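Local coordinates for protein transferrin (Manduca sexta, PDB 6WB6) that binds and transports iron, taking up a single ferric ion per molecule together with a carbonate or bicarbonate anion, at residues 123-128 and 336-341; 252-257 and 266-271. One frame throughout, in Å; residues are numbered along the deposited sequence.

Contact 1 (123-128 and 336-341); sequences GYKIPL and ANYTEV. With NAG (2-acetamido-2-deoxy-beta-D-glucopyranose), chain C; CO3 (carbonate ion), chain G.
Tyr338 OH is held first by Asn121 OD1 of helix 121-131, its main hydrogen bond, and second by water that links it to Lys125 NZ, which at 3.8 Å is too far for a direct bond. One water accepts from Lys125 NZ at 3.0 Å and donates to Tyr338 OH at 3.2 Å; another lies between the same two atoms but so close to both that its position is doubtful. The lysine chain reaches this point through a bend at chi3 (-74°), while its base packs against Val341. There the valine splits its work: CG1, opposite the backbone N (chi1 -177°), touches Lys125 CB at 4.0 Å, and CG2 meets Ile126 CG1 at 3.9 Å. Helix 121-131, which carries Lys125 and Ile126, begins at the anion site of the transferrin lobe: Gly123 N donates to carbonate O2 over 3.1 Å (N-H...O 153°), alongside bonds from Arg120, Thr116 and Val122. The Lys125 side chain lies about 7 Å from the ferric ion and does not coordinate it. On the other segment, Asn337, with positive phi, ends helix 329-334 in a Schellman motif; helix 338-342 starts directly after it, and Asn337 ND2 is covalently joined to C1 of the N-acetylglucosamine.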
loop_
_atom_site.group_PDB
_atom_site.type_symbol
_atom_site.label_atom_id
_atom_site.label_comp_id
_atom_site.label_asym_id
_atom_site.label_seq_id
_atom_site.Cartn_x
_atom_site.Cartn_y
_atom_site.Cartn_z
ATOM N N GLY A 123 -16.701 -7.198 10.789
ATOM C CA GLY A 123 -16.251 -6.843 12.119
ATOM C C GLY A 123 -15.806 -5.417 12.289
ATOM O O GLY A 123 -15.449 -5.028 13.404
ATOM N N TYR A 124 -15.823 -4.606 11.234
ATOM C CA TYR A 124 -15.340 -3.236 11.371
ATOM C C TYR A 124 -16.002 -2.225 10.432
ATOM O O TYR A 124 -16.671 -1.292 10.900
ATOM C CB TYR A 124 -13.838 -3.238 11.163
ATOM C CG TYR A 124 -13.153 -1.973 11.508
ATOM C CD1 TYR A 124 -12.678 -1.745 12.797
ATOM C CD2 TYR A 124 -12.951 -0.996 10.549
ATOM C CE1 TYR A 124 -12.009 -0.567 13.113
ATOM C CE2 TYR A 124 -12.291 0.196 10.857
ATOM C CZ TYR A 124 -11.821 0.407 12.127
ATOM O OH TYR A 124 -11.157 1.595 12.407
ATOM N N LYS A 125 -15.804 -2.392 9.120
ATOM C CA LYS A 125 -16.330 -1.446 8.147
ATOM C C LYS A 125 -17.840 -1.402 8.168
ATOM O O LYS A 125 -18.429 -0.326 8.110
ATOM C CB LYS A 125 -15.846 -1.802 6.742
ATOM C CG LYS A 125 -14.325 -1.875 6.631
ATOM C CD LYS A 125 -13.842 -1.950 5.209
ATOM C CE LYS A 125 -14.085 -3.321 4.590
ATOM N NZ LYS A 125 -13.693 -3.328 3.127
ATOM N N ILE A 126 -18.491 -2.553 8.238
ATOM C CA ILE A 126 -19.949 -2.574 8.263
ATOM C C ILE A 126 -20.403 -1.961 9.591
ATOM O O ILE A 126 -21.172 -0.982 9.589
ATOM C CB ILE A 126 -20.463 -4.006 8.029
ATOM C CG1 ILE A 126 -20.222 -4.391 6.555
ATOM C CG2 ILE A 126 -21.926 -4.169 8.422
ATOM C CD1 ILE A 126 -20.772 -5.723 6.191
ATOM N N PRO A 127 -19.948 -2.452 10.738
ATOM C CA PRO A 127 -20.393 -1.814 11.988
ATOM C C PRO A 127 -20.186 -0.309 11.981
ATOM O O PRO A 127 -21.059 0.444 12.426
ATOM C CB PRO A 127 -19.540 -2.510 13.042
ATOM C CG PRO A 127 -19.372 -3.864 12.532
ATOM C CD PRO A 127 -19.215 -3.708 11.020
ATOM N N LEU A 128 -19.047 0.159 11.486
ATOM C CA LEU A 128 -18.841 1.596 11.451
ATOM C C LEU A 128 -19.850 2.258 10.532
ATOM O O LEU A 128 -20.394 3.312 10.872
ATOM C CB LEU A 128 -17.414 1.920 11.030
ATOM C CG LEU A 128 -16.358 1.844 12.123
ATOM C CD1 LEU A 128 -14.952 1.828 11.546
ATOM C CD2 LEU A 128 -16.476 2.999 13.073
ATOM N N ALA A 336 -26.933 -5.529 -1.243
ATOM C CA ALA A 336 -26.181 -6.040 -0.124
ATOM C C ALA A 336 -26.053 -5.006 0.982
ATOM O O ALA A 336 -25.495 -5.323 2.034
ATOM C CB ALA A 336 -24.795 -6.481 -0.581
ATOM N N ASN A 337 -26.607 -3.805 0.771
ATOM C CA ASN A 337 -26.295 -2.614 1.563
ATOM C C ASN A 337 -24.805 -2.295 1.531
ATOM O O ASN A 337 -24.256 -1.727 2.472
ATOM C CB ASN A 337 -26.760 -2.758 3.007
ATOM C CG ASN A 337 -28.270 -2.830 3.123
ATOM O OD1 ASN A 337 -28.997 -2.270 2.304
ATOM N ND2 ASN A 337 -28.749 -3.516 4.139
ATOM N N TYR A 338 -24.126 -2.665 0.458
ATOM C CA TYR A 338 -22.677 -2.565 0.465
ATOM C C TYR A 338 -22.170 -1.292 -0.191
ATOM O O TYR A 338 -20.999 -0.957 -0.017
ATOM C CB TYR A 338 -22.069 -3.805 -0.215
ATOM C CG TYR A 338 -20.627 -4.034 0.134
ATOM C CD1 TYR A 338 -20.273 -4.517 1.377
ATOM C CD2 TYR A 338 -19.621 -3.773 -0.780
ATOM C CE1 TYR A 338 -18.962 -4.745 1.701
ATOM C CE2 TYR A 338 -18.292 -3.987 -0.460
ATOM C CZ TYR A 338 -17.978 -4.488 0.789
ATOM O OH TYR A 338 -16.676 -4.694 1.140
ATOM N N THR A 339 -23.001 -0.585 -0.955
ATOM C CA THR A 339 -22.551 0.706 -1.476
ATOM C C THR A 339 -22.295 1.667 -0.324
ATOM O O THR A 339 -21.285 2.381 -0.308
ATOM C CB THR A 339 -23.586 1.285 -2.441
ATOM O OG1 THR A 339 -24.040 0.270 -3.341
ATOM C CG2 THR A 339 -22.969 2.442 -3.241
ATOM N N GLU A 340 -23.193 1.655 0.669
ATOM C CA GLU A 340 -23.012 2.416 1.908
ATOM C C GLU A 340 -21.642 2.184 2.509
ATOM O O GLU A 340 -20.947 3.130 2.911
ATOM C CB GLU A 340 -24.082 1.998 2.926
ATOM C CG GLU A 340 -25.492 2.288 2.512
ATOM C CD GLU A 340 -26.510 1.672 3.465
ATOM O OE1 GLU A 340 -26.526 2.056 4.654
ATOM O OE2 GLU A 340 -27.280 0.795 3.016
ATOM N N VAL A 341 -21.255 0.910 2.606
ATOM C CA VAL A 341 -19.961 0.533 3.170
ATOM C C VAL A 341 -18.831 1.084 2.316
ATOM O O VAL A 341 -17.857 1.645 2.823
ATOM C CB VAL A 341 -19.876 -0.999 3.284
ATOM C CG1 VAL A 341 -18.591 -1.411 3.925
ATOM C CG2 VAL A 341 -21.047 -1.539 4.061
HETATM C C1 NAG C . -30.171 -3.569 4.281
HETATM C C2 NAG C . -30.619 -4.934 4.772
HETATM C C3 NAG C . -32.078 -4.992 5.239
HETATM C C4 NAG C . -32.499 -3.764 6.052
HETATM C C5 NAG C . -31.894 -2.469 5.512
HETATM C C6 NAG C . -32.019 -1.377 6.549
HETATM C C7 NAG C . -29.306 -6.686 3.649
HETATM C C8 NAG C . -29.376 -7.709 2.557
HETATM N N2 NAG C . -30.383 -5.905 3.721
HETATM O O3 NAG C . -32.193 -6.174 6.046
HETATM O O4 NAG C . -33.911 -3.521 5.983
HETATM O O5 NAG C . -30.500 -2.576 5.234
HETATM O O6 NAG C . -31.358 -1.866 7.710
HETATM O O7 NAG C . -28.345 -6.608 4.402
HETATM C C CO3 G . -14.607 -9.634 8.101
HETATM O O1 CO3 G . -13.468 -10.247 7.980
HETATM O O2 CO3 G . -14.765 -8.917 9.154
HETATM O O3 CO3 G . -15.564 -9.694 7.226
HETATM O O HOH W 1 -13.658 -5.692 1.349
HETATM O O HOH W 2 -15.507 -2.492 1.657
#

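Contact 2 (252-257 and 266-271); sequences LCVDGS and CSWAAR. With NAG (2-acetamido-2-deoxy-beta-D-glucopyranose), chain C.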
loop_
_atom_site.group_PDB
_atom_site.type_symbol
_atom_site.label_atom_id
_atom_site.label_comp_id
_atom_site.label_asym_id
_atom_site.label_seq_id
_atom_site.Cartn_x
_atom_site.Cartn_y
_atom_site.Cartn_z
ATOM N N LEU A 252 -28.618 -9.926 17.149
ATOM C CA LEU A 252 -29.299 -8.673 17.403
ATOM C C LEU A 252 -29.610 -8.045 16.047
ATOM O O LEU A 252 -28.703 -7.846 15.225
ATOM C CB LEU A 252 -28.432 -7.762 18.271
ATOM C CG LEU A 252 -28.993 -6.369 18.559
ATOM C CD1 LEU A 252 -30.202 -6.420 19.483
ATOM C CD2 LEU A 252 -27.910 -5.460 19.162
ATOM N N CYS A 253 -30.895 -7.778 15.801
ATOM C CA CYS A 253 -31.369 -7.246 14.530
ATOM C C CYS A 253 -31.440 -5.719 14.561
ATOM O O CYS A 253 -31.492 -5.099 15.627
ATOM C CB CYS A 253 -32.733 -7.844 14.194
ATOM S SG CYS A 253 -32.809 -9.654 14.385
ATOM N N VAL A 254 -31.405 -5.102 13.370
ATOM C CA VAL A 254 -31.508 -3.637 13.322
ATOM C C VAL A 254 -32.776 -3.175 14.034
ATOM O O VAL A 254 -32.803 -2.099 14.636
ATOM C CB VAL A 254 -31.457 -3.109 11.871
ATOM C CG1 VAL A 254 -31.524 -1.550 11.851
ATOM C CG2 VAL A 254 -30.207 -3.574 11.179
ATOM N N ASP A 255 -33.845 -3.962 13.953
ATOM C CA ASP A 255 -35.050 -3.839 14.776
ATOM C C ASP A 255 -34.776 -3.403 16.217
ATOM O O ASP A 255 -35.599 -2.734 16.856
ATOM C CB ASP A 255 -35.750 -5.213 14.786
ATOM C CG ASP A 255 -37.215 -5.132 14.493
ATOM O OD1 ASP A 255 -37.820 -4.066 14.721
ATOM O OD2 ASP A 255 -37.769 -6.153 14.041
ATOM N N GLY A 256 -33.619 -3.784 16.742
ATOM C CA GLY A 256 -33.411 -3.860 18.159
ATOM C C GLY A 256 -33.877 -5.162 18.762
ATOM O O GLY A 256 -33.648 -5.387 19.953
ATOM N N SER A 257 -34.536 -6.016 17.979
ATOM C CA SER A 257 -35.034 -7.301 18.438
ATOM C C SER A 257 -33.922 -8.341 18.403
ATOM O O SER A 257 -32.848 -8.123 17.850
ATOM C CB SER A 257 -36.214 -7.768 17.580
ATOM O OG SER A 257 -35.852 -7.959 16.220
ATOM N N CYS A 266 -30.800 -12.250 10.947
ATOM C CA CYS A 266 -31.019 -10.861 10.581
ATOM C C CYS A 266 -29.660 -10.199 10.472
ATOM O O CYS A 266 -28.829 -10.326 11.386
ATOM C CB CYS A 266 -31.865 -10.139 11.619
ATOM S SG CYS A 266 -31.213 -10.288 13.287
ATOM N N SER A 267 -29.450 -9.482 9.370
ATOM C CA SER A 267 -28.137 -9.001 8.959
ATOM C C SER A 267 -28.296 -7.609 8.385
ATOM O O SER A 267 -29.159 -7.384 7.543
ATOM C CB SER A 267 -27.507 -9.941 7.922
ATOM O OG SER A 267 -26.374 -9.347 7.297
ATOM N N TRP A 268 -27.484 -6.667 8.855
ATOM C CA TRP A 268 -27.610 -5.301 8.362
ATOM C C TRP A 268 -26.878 -5.061 7.045
ATOM O O TRP A 268 -27.188 -4.087 6.347
ATOM C CB TRP A 268 -27.125 -4.283 9.407
ATOM C CG TRP A 268 -25.871 -4.579 10.183
ATOM C CD1 TRP A 268 -24.964 -5.582 9.971
ATOM C CD2 TRP A 268 -25.396 -3.848 11.323
ATOM N NE1 TRP A 268 -23.962 -5.514 10.905
ATOM C CE2 TRP A 268 -24.205 -4.458 11.746
ATOM C CE3 TRP A 268 -25.868 -2.732 12.023
ATOM C CZ2 TRP A 268 -23.476 -3.992 12.830
ATOM C CZ3 TRP A 268 -25.148 -2.274 13.092
ATOM C CH2 TRP A 268 -23.959 -2.906 13.492
ATOM N N ALA A 269 -25.916 -5.906 6.690
ATOM C CA ALA A 269 -25.267 -5.799 5.393
ATOM C C ALA A 269 -24.552 -7.098 5.092
ATOM O O ALA A 269 -24.269 -7.895 5.994
ATOM C CB ALA A 269 -24.286 -4.627 5.350
ATOM N N ALA A 270 -24.224 -7.283 3.806
ATOM C CA ALA A 270 -23.488 -8.450 3.357
ATOM C C ALA A 270 -22.330 -8.022 2.468
ATOM O O ALA A 270 -22.386 -7.003 1.799
ATOM C CB ALA A 270 -24.390 -9.411 2.582
ATOM N N ARG A 271 -21.270 -8.796 2.484
ATOM C CA ARG A 271 -20.253 -8.643 1.460
ATOM C C ARG A 271 -20.705 -9.382 0.206
ATOM O O ARG A 271 -20.951 -10.598 0.266
ATOM C CB ARG A 271 -18.927 -9.167 1.940
ATOM C CG ARG A 271 -17.807 -8.892 0.999
ATOM C CD ARG A 271 -16.561 -9.378 1.627
ATOM N NE ARG A 271 -15.389 -9.042 0.842
ATOM C CZ ARG A 271 -14.164 -9.417 1.178
ATOM N NH1 ARG A 271 -13.955 -10.118 2.292
ATOM N NH2 ARG A 271 -13.158 -9.094 0.403
HETATM C C1 NAG C . -30.171 -3.569 4.281
HETATM C C2 NAG C . -30.619 -4.934 4.772
HETATM C C3 NAG C . -32.078 -4.992 5.239
HETATM C C4 NAG C . -32.499 -3.764 6.052
HETATM C C5 NAG C . -31.894 -2.469 5.512
HETATM C C6 NAG C . -32.019 -1.377 6.549
HETATM C C7 NAG C . -29.306 -6.686 3.649
HETATM C C8 NAG C . -29.376 -7.709 2.557
HETATM N N2 NAG C . -30.383 -5.905 3.721
HETATM O O3 NAG C . -32.193 -6.174 6.046
HETATM O O4 NAG C . -33.911 -3.521 5.983
HETATM O O5 NAG C . -30.500 -2.576 5.234
HETATM O O6 NAG C . -31.358 -1.866 7.710
HETATM O O7 NAG C . -28.345 -6.608 4.402
HETATM O O HOH W 3 -27.427 -9.422 13.383
#
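Cys253 and Cys266 form the tight end of this contact, their SG atoms joined at 2.0 Å with a disulfide torsion of -78°. The two half-cystines differ in how they enter the bridge: Cys266 SG sits between its own backbone N and carbonyl carbon (chi1 53°), whereas Cys253 SG lies opposite its carbonyl carbon. Next to the bridge, Val254 CG2 presses on Trp268 CB at 3.6 Å, the two side chains crossing at about a right angle. Residues 253-257 link strands 249-252 and 258-260 as a beta hairpin closed by a type I turn with a G1 bulge: Gly256 N bonds Cys253 O at 2.7 Å, Cys253 N bonds Ser257 O at 2.9 Å, and Gly256 takes the positive phi. The tip of that turn is the loose side, where Asp255 is exposed and Ser257 OG reaches Asp255 OD2 by only a weak bond of 3.4 Å. Val254 also borders the glycan. Inward, the Trp268 side chain is packed against Met130 of helix 121-131 and against Ala92 and Ile94 of strand 90-97. A water between Leu252 O (2.7 Å) and Cys266 O can donate to either, but has competing acceptors.

In the fold
The centres of contacts 1 and 2 are about 11 Å apart, in the first transferrin-like region. The segments come in the order 123-128, 252-257, 266-271, 336-341, so both of contact 2 lie within the sequence span of contact 1. They touch directly: Asn337 ND2 lies 2.8 Å from Trp268 O and Ala336 O lies 2.9 Å from Ala270 N, both probable hydrogen bonds. Strands 249-252 and 269-271 both pair antiparallel with strand 90-97, which begins at the iron ligand Tyr90; Arg271 NH1 bonds to Tyr90 OH. Helix 121-131 has its start at the carbonate, and Ile126 further along packs on Ala269 and, through CG2, on Trp268 NE1 at 3.5 Å. The glycan on Asn337 borders both contacts.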